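Local coordinates for amino acid adenylation domain-containing protein (Bacillus stratosphericus LAMA 585, PDB 6ULY), which probably selects an alpha-keto acid and activates it as its acyl adenylate, serving as the adenylation domain of a nonribosomal depsipeptide synthetase module, at residues F209-D217 with F230-G238; L322-A330 with V341-G349. All coordinates share one frame; numbering follows the deposited sequence.

Contact 1: F209-D217 with F230-G238; sequences FTQEDVSLD and FHLVNVYTG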
loop_
_atom_site.group_PDB
_atom_site.type_symbol
_atom_site.label_atom_id
_atom_site.label_comp_id
_atom_site.label_asym_id
_atom_site.label_seq_id
_atom_site.Cartn_x
_atom_site.Cartn_y
_atom_site.Cartn_z
ATOM N N PHE A 209 7.855 3.153 37.092
ATOM C CA PHE A 209 6.814 4.147 37.294
ATOM C C PHE A 209 6.079 3.872 38.600
ATOM O O PHE A 209 5.942 2.725 39.033
ATOM C CB PHE A 209 5.830 4.140 36.124
ATOM C CG PHE A 209 6.412 4.657 34.831
ATOM C CD1 PHE A 209 7.408 5.620 34.829
ATOM C CD2 PHE A 209 5.953 4.176 33.615
ATOM C CE1 PHE A 209 7.932 6.092 33.641
ATOM C CE2 PHE A 209 6.475 4.640 32.427
ATOM C CZ PHE A 209 7.465 5.600 32.441
ATOM N N THR A 210 5.604 4.945 39.232
ATOM C CA THR A 210 4.968 4.859 40.536
ATOM C C THR A 210 3.820 5.854 40.616
ATOM O O THR A 210 3.664 6.734 39.764
ATOM C CB THR A 210 5.967 5.135 41.664
ATOM O OG1 THR A 210 6.566 6.419 41.458
ATOM C CG2 THR A 210 7.054 4.072 41.697
ATOM N N GLN A 211 3.016 5.710 41.673
ATOM C CA GLN A 211 1.891 6.607 41.900
ATOM C C GLN A 211 2.336 8.033 42.194
ATOM O O GLN A 211 1.509 8.949 42.134
ATOM C CB GLN A 211 1.031 6.090 43.056
ATOM C CG GLN A 211 -0.221 6.918 43.315
ATOM C CD GLN A 211 -1.101 6.336 44.406
ATOM O OE1 GLN A 211 -1.542 7.050 45.307
ATOM N NE2 GLN A 211 -1.371 5.039 44.323
ATOM N N GLU A 212 3.613 8.241 42.511
ATOM C CA GLU A 212 4.126 9.569 42.811
ATOM C C GLU A 212 4.605 10.316 41.575
ATOM O O GLU A 212 4.956 11.496 41.682
ATOM C CB GLU A 212 5.271 9.475 43.825
ATOM C CG GLU A 212 4.819 9.698 45.266
ATOM C CD GLU A 212 3.666 8.793 45.660
ATOM O OE1 GLU A 212 3.812 7.559 45.542
ATOM O OE2 GLU A 212 2.608 9.319 46.075
ATOM N N ASP A 213 4.627 9.667 40.413
ATOM C CA ASP A 213 4.994 10.357 39.186
ATOM C C ASP A 213 4.038 11.516 38.920
ATOM O O ASP A 213 2.863 11.481 39.295
ATOM C CB ASP A 213 4.975 9.388 37.996
ATOM C CG ASP A 213 6.036 8.301 38.097
ATOM O OD1 ASP A 213 7.036 8.503 38.816
ATOM O OD2 ASP A 213 5.873 7.244 37.441
ATOM N N VAL A 214 4.555 12.553 38.267
ATOM C CA VAL A 214 3.741 13.630 37.713
ATOM C C VAL A 214 3.945 13.616 36.201
ATOM O O VAL A 214 5.062 13.839 35.718
ATOM C CB VAL A 214 4.107 14.998 38.313
ATOM C CG1 VAL A 214 3.237 16.087 37.705
ATOM C CG2 VAL A 214 3.954 14.974 39.840
ATOM N N SER A 215 2.876 13.343 35.461
ATOM C CA SER A 215 2.969 13.096 34.030
ATOM C C SER A 215 2.487 14.300 33.233
ATOM O O SER A 215 1.453 14.897 33.546
ATOM C CB SER A 215 2.152 11.863 33.639
ATOM O OG SER A 215 2.347 11.551 32.271
ATOM N N LEU A 216 3.242 14.639 32.191
ATOM C CA LEU A 216 2.871 15.688 31.247
ATOM C C LEU A 216 2.895 15.114 29.838
ATOM O O LEU A 216 3.917 14.571 29.405
ATOM C CB LEU A 216 3.824 16.884 31.349
ATOM C CG LEU A 216 3.605 17.985 30.310
ATOM C CD1 LEU A 216 2.222 18.604 30.431
ATOM C CD2 LEU A 216 4.683 19.035 30.446
ATOM N N ASP A 217 1.778 15.242 29.124
ATOM C CA ASP A 217 1.675 14.742 27.756
ATOM C C ASP A 217 0.851 15.717 26.929
ATOM O O ASP A 217 -0.302 16.004 27.267
ATOM C CB ASP A 217 1.035 13.349 27.718
ATOM C CG ASP A 217 1.262 12.638 26.395
ATOM O OD1 ASP A 217 1.015 11.414 26.323
ATOM O OD2 ASP A 217 1.715 13.296 25.432
ATOM N N PHE A 230 1.276 6.452 28.195
ATOM C CA PHE A 230 1.142 7.493 29.211
ATOM C C PHE A 230 -0.225 7.440 29.878
ATOM O O PHE A 230 -0.301 7.091 31.059
ATOM C CB PHE A 230 1.437 8.863 28.599
ATOM C CG PHE A 230 2.861 9.292 28.795
ATOM C CD1 PHE A 230 3.170 10.363 29.611
ATOM C CD2 PHE A 230 3.897 8.586 28.203
ATOM C CE1 PHE A 230 4.479 10.742 29.814
ATOM C CE2 PHE A 230 5.211 8.958 28.406
ATOM C CZ PHE A 230 5.503 10.040 29.212
ATOM N N HIS A 231 -1.309 7.745 29.166
ATOM C CA HIS A 231 -2.599 7.869 29.838
ATOM C C HIS A 231 -2.927 6.614 30.644
ATOM O O HIS A 231 -3.189 6.692 31.851
ATOM C CB HIS A 231 -3.700 8.167 28.822
ATOM C CG HIS A 231 -5.069 8.229 29.425
ATOM N ND1 HIS A 231 -5.384 9.064 30.477
ATOM C CD2 HIS A 231 -6.202 7.552 29.129
ATOM C CE1 HIS A 231 -6.655 8.903 30.798
ATOM N NE2 HIS A 231 -7.174 7.990 29.996
ATOM N N LEU A 232 -2.902 5.440 30.001
ATOM C CA LEU A 232 -3.281 4.223 30.714
ATOM C C LEU A 232 -2.223 3.824 31.737
ATOM O O LEU A 232 -2.558 3.345 32.826
ATOM C CB LEU A 232 -3.539 3.083 29.730
ATOM C CG LEU A 232 -4.830 3.203 28.917
ATOM C CD1 LEU A 232 -4.965 2.020 27.968
ATOM C CD2 LEU A 232 -6.054 3.312 29.815
ATOM N N VAL A 233 -0.944 4.007 31.411
ATOM C CA VAL A 233 0.100 3.792 32.407
ATOM C C VAL A 233 -0.145 4.676 33.621
ATOM O O VAL A 233 0.057 4.257 34.768
ATOM C CB VAL A 233 1.488 4.052 31.795
ATOM C CG1 VAL A 233 2.511 4.323 32.890
ATOM C CG2 VAL A 233 1.923 2.874 30.941
ATOM N N ASN A 234 -0.591 5.913 33.389
ATOM C CA ASN A 234 -0.796 6.849 34.488
ATOM C C ASN A 234 -1.979 6.431 35.353
ATOM O O ASN A 234 -1.889 6.436 36.585
ATOM C CB ASN A 234 -0.999 8.262 33.939
ATOM C CG ASN A 234 0.249 8.823 33.294
ATOM O OD1 ASN A 234 1.370 8.522 33.708
ATOM N ND2 ASN A 234 0.063 9.644 32.268
ATOM N N VAL A 235 -3.103 6.071 34.727
ATOM C CA VAL A 235 -4.260 5.619 35.495
ATOM C C VAL A 235 -3.931 4.331 36.243
ATOM O O VAL A 235 -4.346 4.141 37.393
ATOM C CB VAL A 235 -5.483 5.440 34.575
ATOM C CG1 VAL A 235 -6.730 5.132 35.396
ATOM C CG2 VAL A 235 -5.709 6.686 33.733
ATOM N N TYR A 236 -3.174 3.430 35.606
ATOM C CA TYR A 236 -2.820 2.165 36.247
ATOM C C TYR A 236 -1.969 2.394 37.491
ATOM O O TYR A 236 -2.173 1.744 38.525
ATOM C CB TYR A 236 -2.076 1.265 35.260
ATOM C CG TYR A 236 -1.662 -0.064 35.854
ATOM C CD1 TYR A 236 -0.402 -0.236 36.417
ATOM C CD2 TYR A 236 -2.535 -1.148 35.854
ATOM C CE1 TYR A 236 -0.021 -1.454 36.963
ATOM C CE2 TYR A 236 -2.163 -2.369 36.394
ATOM C CZ TYR A 236 -0.907 -2.516 36.946
ATOM O OH TYR A 236 -0.538 -3.730 37.485
ATOM N N THR A 237 -0.980 3.282 37.398
ATOM C CA THR A 237 -0.223 3.678 38.577
ATOM C C THR A 237 -0.996 4.642 39.465
ATOM O O THR A 237 -0.570 4.892 40.595
ATOM C CB THR A 237 1.107 4.321 38.171
ATOM O OG1 THR A 237 0.861 5.544 37.461
ATOM C CG2 THR A 237 1.919 3.366 37.290
ATOM N N GLY A 238 -2.120 5.173 38.989
ATOM C CA GLY A 238 -2.875 6.145 39.755
ATOM C C GLY A 238 -2.154 7.451 40.002
ATOM O O GLY A 238 -2.535 8.194 40.912
#
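Ser215 and Asp217, alternate residues on the same side of strand 214-217, meet Phe230 and Asn234, one turn apart on helix 230-237, in the buried half of the contact. The two axes run nearly antiparallel (163°) and approach to 9.8 Å. Ser215 OG lies at the edge of the Phe230 ring, 3.0 Å from CD1 and near the ring plane, and takes a weak, bent hydrogen bond from Asn234 ND2 (3.0 Å); its chi1 of -174° turns the hydroxyl toward the helix. Asn234 OD1 is bonded to Lys267, so both amide atoms have partners, although the amide's exact place is less certain. Asp217 OD1 sits 3.4 Å from Phe230 CB, its carboxylate turned 66° from the ring; Trp269 and the backbone N of Met219 bind its two oxygens. Alongside, the Phe209 ring crosses Val233 at about a right angle, CD2 meeting CG1 at 3.5 Å. The other half is looser and nearer solvent. Here the extended, partly exposed Gln211 brings CB within 3.2 Å of Thr237 O and also touches Thr28 and Asn30, while Thr237 CG2 just reaches Phe209 CB (4.2 Å). A Schellman motif with Gly238 as C-prime residue ends the helix. The contact packs strand and helix of a beta-alpha-beta unit completed by strand 240-243; strand 214-217 runs between 240-243 and 267-270, and helices 18-26 and 193-207 cover other sides of the helix.

Contact 2: L322-A330 with V341-G349; sequences LKGDVIRPA and VFSFAIERG. With QA7 (5'-O-{(S)-hydroxy[(4-methyl-2-oxopentanoyl)oxy]phosphoryl}adenosine), chain C; SO4 (sulfate ion), chain E; SO4 (sulfate ion), chain L.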
loop_
_atom_site.group_PDB
_atom_site.type_symbol
_atom_site.label_atom_id
_atom_site.label_comp_id
_atom_site.label_asym_id
_atom_site.label_seq_id
_atom_site.Cartn_x
_atom_site.Cartn_y
_atom_site.Cartn_z
ATOM N N LEU A 322 17.688 20.474 34.074
ATOM C CA LEU A 322 17.372 19.172 33.496
ATOM C C LEU A 322 18.573 18.251 33.661
ATOM O O LEU A 322 19.645 18.516 33.104
ATOM C CB LEU A 322 16.996 19.300 32.024
ATOM C CG LEU A 322 16.417 18.015 31.416
ATOM C CD1 LEU A 322 14.972 17.819 31.859
ATOM C CD2 LEU A 322 16.524 18.025 29.900
ATOM N N LYS A 323 18.402 17.180 34.432
ATOM C CA LYS A 323 19.472 16.206 34.581
ATOM C C LYS A 323 19.783 15.575 33.229
ATOM O O LYS A 323 18.905 15.408 32.379
ATOM C CB LYS A 323 19.083 15.132 35.597
ATOM C CG LYS A 323 19.224 15.576 37.044
ATOM C CD LYS A 323 18.586 14.579 38.012
ATOM C CE LYS A 323 17.074 14.762 38.100
ATOM N NZ LYS A 323 16.695 16.065 38.728
ATOM N N GLY A 324 21.052 15.229 33.033
ATOM C CA GLY A 324 21.544 14.757 31.760
ATOM C C GLY A 324 21.229 13.319 31.420
ATOM O O GLY A 324 21.715 12.825 30.399
ATOM N N ASP A 325 20.429 12.631 32.238
ATOM C CA ASP A 325 20.112 11.220 32.030
ATOM C C ASP A 325 18.608 10.978 31.947
ATOM O O ASP A 325 18.160 9.838 32.090
ATOM C CB ASP A 325 20.718 10.367 33.148
ATOM C CG ASP A 325 20.070 10.627 34.502
ATOM O OD1 ASP A 325 19.438 11.692 34.677
ATOM O OD2 ASP A 325 20.194 9.765 35.397
ATOM N N VAL A 326 17.818 12.030 31.719
ATOM C CA VAL A 326 16.367 11.879 31.704
ATOM C C VAL A 326 15.836 11.365 30.370
ATOM O O VAL A 326 14.716 10.843 30.324
ATOM C CB VAL A 326 15.673 13.213 32.032
ATOM C CG1 VAL A 326 16.171 13.761 33.362
ATOM C CG2 VAL A 326 15.896 14.227 30.904
ATOM N N ILE A 327 16.590 11.508 29.284
ATOM C CA ILE A 327 16.089 11.150 27.962
ATOM C C ILE A 327 16.182 9.641 27.789
ATOM O O ILE A 327 17.274 9.064 27.855
ATOM C CB ILE A 327 16.858 11.884 26.854
ATOM C CG1 ILE A 327 16.391 13.339 26.771
ATOM C CG2 ILE A 327 16.670 11.166 25.516
ATOM C CD1 ILE A 327 17.122 14.164 25.729
ATOM N N ARG A 328 15.041 9.003 27.551
ATOM C CA ARG A 328 14.962 7.553 27.383
ATOM C C ARG A 328 14.459 7.225 25.985
ATOM O O ARG A 328 13.242 7.279 25.730
ATOM C CB ARG A 328 14.053 6.945 28.448
ATOM C CG ARG A 328 14.528 7.239 29.854
ATOM C CD ARG A 328 13.734 6.484 30.901
ATOM N NE ARG A 328 13.988 7.016 32.238
ATOM C CZ ARG A 328 13.314 6.667 33.329
ATOM N NH1 ARG A 328 12.336 5.776 33.256
ATOM N NH2 ARG A 328 13.618 7.216 34.496
ATOM N N PRO A 329 15.342 6.907 25.041
ATOM C CA PRO A 329 14.872 6.430 23.736
ATOM C C PRO A 329 13.976 5.211 23.895
ATOM O O PRO A 329 14.178 4.378 24.783
ATOM C CB PRO A 329 16.169 6.091 22.992
ATOM C CG PRO A 329 17.209 6.943 23.641
ATOM C CD PRO A 329 16.807 7.068 25.080
ATOM N N ALA A 330 12.968 5.118 23.032
ATOM C CA ALA A 330 12.028 4.008 23.087
ATOM C C ALA A 330 11.481 3.740 21.692
ATOM O O ALA A 330 11.456 4.626 20.836
ATOM C CB ALA A 330 10.884 4.295 24.061
ATOM N N VAL A 341 10.586 -1.361 24.094
ATOM C CA VAL A 341 11.987 -1.228 24.476
ATOM C C VAL A 341 12.203 0.174 25.031
ATOM O O VAL A 341 11.623 1.144 24.532
ATOM C CB VAL A 341 12.945 -1.487 23.294
ATOM C CG1 VAL A 341 12.952 -2.961 22.919
ATOM C CG2 VAL A 341 12.571 -0.628 22.095
ATOM N N PHE A 342 13.047 0.275 26.057
ATOM C CA PHE A 342 13.430 1.550 26.653
ATOM C C PHE A 342 14.929 1.540 26.916
ATOM O O PHE A 342 15.456 0.566 27.462
ATOM C CB PHE A 342 12.681 1.809 27.966
ATOM C CG PHE A 342 11.214 2.078 27.795
ATOM C CD1 PHE A 342 10.756 3.362 27.557
ATOM C CD2 PHE A 342 10.290 1.051 27.896
ATOM C CE1 PHE A 342 9.406 3.614 27.411
ATOM C CE2 PHE A 342 8.939 1.296 27.752
ATOM C CZ PHE A 342 8.496 2.579 27.509
ATOM N N SER A 343 15.606 2.621 26.537
ATOM C CA SER A 343 17.038 2.778 26.762
ATOM C C SER A 343 17.269 3.737 27.923
ATOM O O SER A 343 16.741 4.854 27.927
ATOM C CB SER A 343 17.733 3.301 25.504
ATOM O OG SER A 343 19.083 3.645 25.771
ATOM N N PHE A 344 18.059 3.299 28.907
ATOM C CA PHE A 344 18.361 4.092 30.093
ATOM C C PHE A 344 19.825 4.519 30.131
ATOM O O PHE A 344 20.395 4.699 31.210
ATOM C CB PHE A 344 18.026 3.317 31.367
ATOM C CG PHE A 344 16.696 2.632 31.330
ATOM C CD1 PHE A 344 15.550 3.293 31.726
ATOM C CD2 PHE A 344 16.594 1.319 30.898
ATOM C CE1 PHE A 344 14.322 2.659 31.696
ATOM C CE2 PHE A 344 15.373 0.682 30.865
ATOM C CZ PHE A 344 14.235 1.352 31.265
ATOM N N ALA A 345 20.441 4.690 28.964
ATOM C CA ALA A 345 21.880 4.882 28.864
ATOM C C ALA A 345 22.290 6.222 28.272
ATOM O O ALA A 345 23.492 6.498 28.188
ATOM C CB ALA A 345 22.501 3.760 28.018
ATOM N N ILE A 346 21.341 7.054 27.845
ATOM C CA ILE A 346 21.690 8.352 27.278
ATOM C C ILE A 346 22.154 9.278 28.394
ATOM O O ILE A 346 21.493 9.405 29.434
ATOM C CB ILE A 346 20.495 8.946 26.516
ATOM C CG1 ILE A 346 20.164 8.091 25.284
ATOM C CG2 ILE A 346 20.776 10.396 26.122
ATOM C CD1 ILE A 346 21.257 8.062 24.222
ATOM N N GLU A 347 23.296 9.931 28.183
ATOM C CA GLU A 347 23.906 10.791 29.191
ATOM C C GLU A 347 24.449 12.047 28.532
ATOM O O GLU A 347 25.172 11.964 27.534
ATOM C CB GLU A 347 25.035 10.060 29.924
ATOM C CG GLU A 347 24.566 8.888 30.766
ATOM C CD GLU A 347 25.712 8.008 31.223
ATOM O OE1 GLU A 347 26.835 8.172 30.697
ATOM O OE2 GLU A 347 25.489 7.152 32.105
ATOM N N ARG A 348 24.108 13.210 29.097
ATOM C CA ARG A 348 24.608 14.470 28.556
ATOM C C ARG A 348 26.131 14.476 28.504
ATOM O O ARG A 348 26.731 14.869 27.497
ATOM C CB ARG A 348 24.100 15.645 29.395
ATOM C CG ARG A 348 24.435 17.017 28.807
ATOM C CD ARG A 348 24.772 18.051 29.882
ATOM N NE ARG A 348 23.743 18.135 30.917
ATOM C CZ ARG A 348 23.918 17.823 32.200
ATOM N NH1 ARG A 348 25.095 17.410 32.654
ATOM N NH2 ARG A 348 22.900 17.939 33.041
ATOM N N GLY A 349 26.773 14.042 29.583
ATOM C CA GLY A 349 28.215 14.063 29.678
ATOM C C GLY A 349 28.947 12.989 28.912
ATOM O O GLY A 349 30.181 12.979 28.921
HETATM C C01 QA7 C . 7.502 4.599 21.764
HETATM C C02 QA7 C . 6.218 4.982 21.130
HETATM C C03 QA7 C . 5.065 4.591 22.014
HETATM C C04 QA7 C . 6.275 4.404 19.753
HETATM C C05 QA7 C . 5.027 3.797 19.194
HETATM C C06 QA7 C . 4.550 4.224 17.845
HETATM C C10 QA7 C . 5.202 2.653 14.818
HETATM C C11 QA7 C . 6.272 2.807 13.968
HETATM C C12 QA7 C . 7.295 1.613 14.183
HETATM C C13 QA7 C . 8.379 2.091 13.875
HETATM C C14 QA7 C . 8.303 3.708 14.175
HETATM C C16 QA7 C . 8.594 4.008 16.518
HETATM C C18 QA7 C . 10.683 4.408 16.661
HETATM C C19 QA7 C . 12.002 4.694 17.001
HETATM C C21 QA7 C . 12.596 4.557 14.854
HETATM C C23 QA7 C . 10.399 4.213 15.377
HETATM N N15 QA7 C . 9.082 3.977 15.316
HETATM N N17 QA7 C . 9.556 4.270 17.354
HETATM N N20 QA7 C . 12.906 4.750 16.085
HETATM N N22 QA7 C . 11.395 4.298 14.482
HETATM N N24 QA7 C . 12.332 4.895 18.346
HETATM O O07 QA7 C . 3.507 3.632 17.226
HETATM O O09 QA7 C . 4.256 3.642 14.652
HETATM O O25 QA7 C . 7.094 3.996 14.352
HETATM O O26 QA7 C . 8.712 2.041 12.474
HETATM O O27 QA7 C . 6.995 0.327 13.464
HETATM O O28 QA7 C . 2.280 4.891 15.599
HETATM O O29 QA7 C . 2.227 2.664 15.428
HETATM O O30 QA7 C . 5.090 5.073 17.337
HETATM O O31 QA7 C . 4.484 2.990 19.778
HETATM P P08 QA7 C . 3.088 3.734 15.700
HETATM S S SO4 E . 23.806 16.286 36.129
HETATM O O1 SO4 E . 24.456 15.157 36.727
HETATM O O2 SO4 E . 23.631 16.046 34.729
HETATM O O3 SO4 E . 22.527 16.484 36.745
HETATM O O4 SO4 E . 24.613 17.456 36.314
HETATM S S SO4 L . 29.002 17.434 31.638
HETATM O O1 SO4 L . 29.864 16.421 32.129
HETATM O O2 SO4 L . 28.973 17.385 30.227
HETATM O O3 SO4 L . 27.693 17.256 32.171
HETATM O O4 SO4 L . 29.490 18.703 32.026
HETATM O O HOH W 1 21.039 18.237 30.928
HETATM O O HOH W 2 18.486 7.016 28.785
#
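Backbone pairing joins Ala330 to Phe342 as an antiparallel, non-hydrogen-bonded pair, flanked by a hydrogen bond from Ser343 N to Pro329 O (2.9 Å, 163°); farther out Arg348 N reaches Gly324 O (2.8 Å). Between these bonds the chains are bridged by water 2, which donates to Ile327 O and Ser343 O and accepts from Ile346 N. Ala330 CB touches Phe342 CD1 at 3.6 Å, on the sheet face they share. Ile346 packs against Pro329: its CG1, anti to the carbonyl carbon (chi1 -66°), lies 3.5 Å from Pro329 CD, and its CG2 branch meets that of Ile327. At the exposed side Arg328, extended from CG to NE, passes the Phe344 ring with CD 3.8 Å from CD1, the guanidinium and ring planes 61° apart; its NH1 is bonded to Asn207. Arg348 bends at chi2 and chi3 and curls back over Gly324, whose CA lies over one face of the guanidinium. The guanidinium edge gathers the polar partners: Arg348 NH2 makes a weak bond to Leu322 O (3.3 Å), NE donates to water 1, which also binds Leu322 O, and Arg348 NH1 bonds O3 of one sulfate ion at 2.6 Å. A second sulfate takes weak bonds from NH1 and NH2 and another bond from Gly324 N. These sulfates, probably from the crystallisation liquor, suggest that this surface can accept an anion in the crystal, and would probably offset part of the arginine's charge. At the opposite end Ala330 O accepts the adenine amine N24 of the keto acyl adenylate (2.7 Å), so the hairpin offers a backbone carbonyl for nucleotide recognition.

How the contacts relate
From the N terminus the chain meets contact 1 first. Strand 214-217 leads into helix 224-237, and the helix returning over the strand closes a short loop of 12 residues before strand 240-243 enters the sheet. Contact 2 follows in series, neither enclosing nor crossing contact 1: strand 327-333 turns into strand 338-342 and closes a loop of 10 residues. Both belong to the same mixed sheet, where strands 267-270 and 297-301 separate 214-217 from 327-333. Their centres lie 19 Å apart. Helix 193-207 touches side chains of both. Contact 1 ties a covering helix to the sheet interior; contact 2 ties the hairpin near its margin to the adenylate pocket.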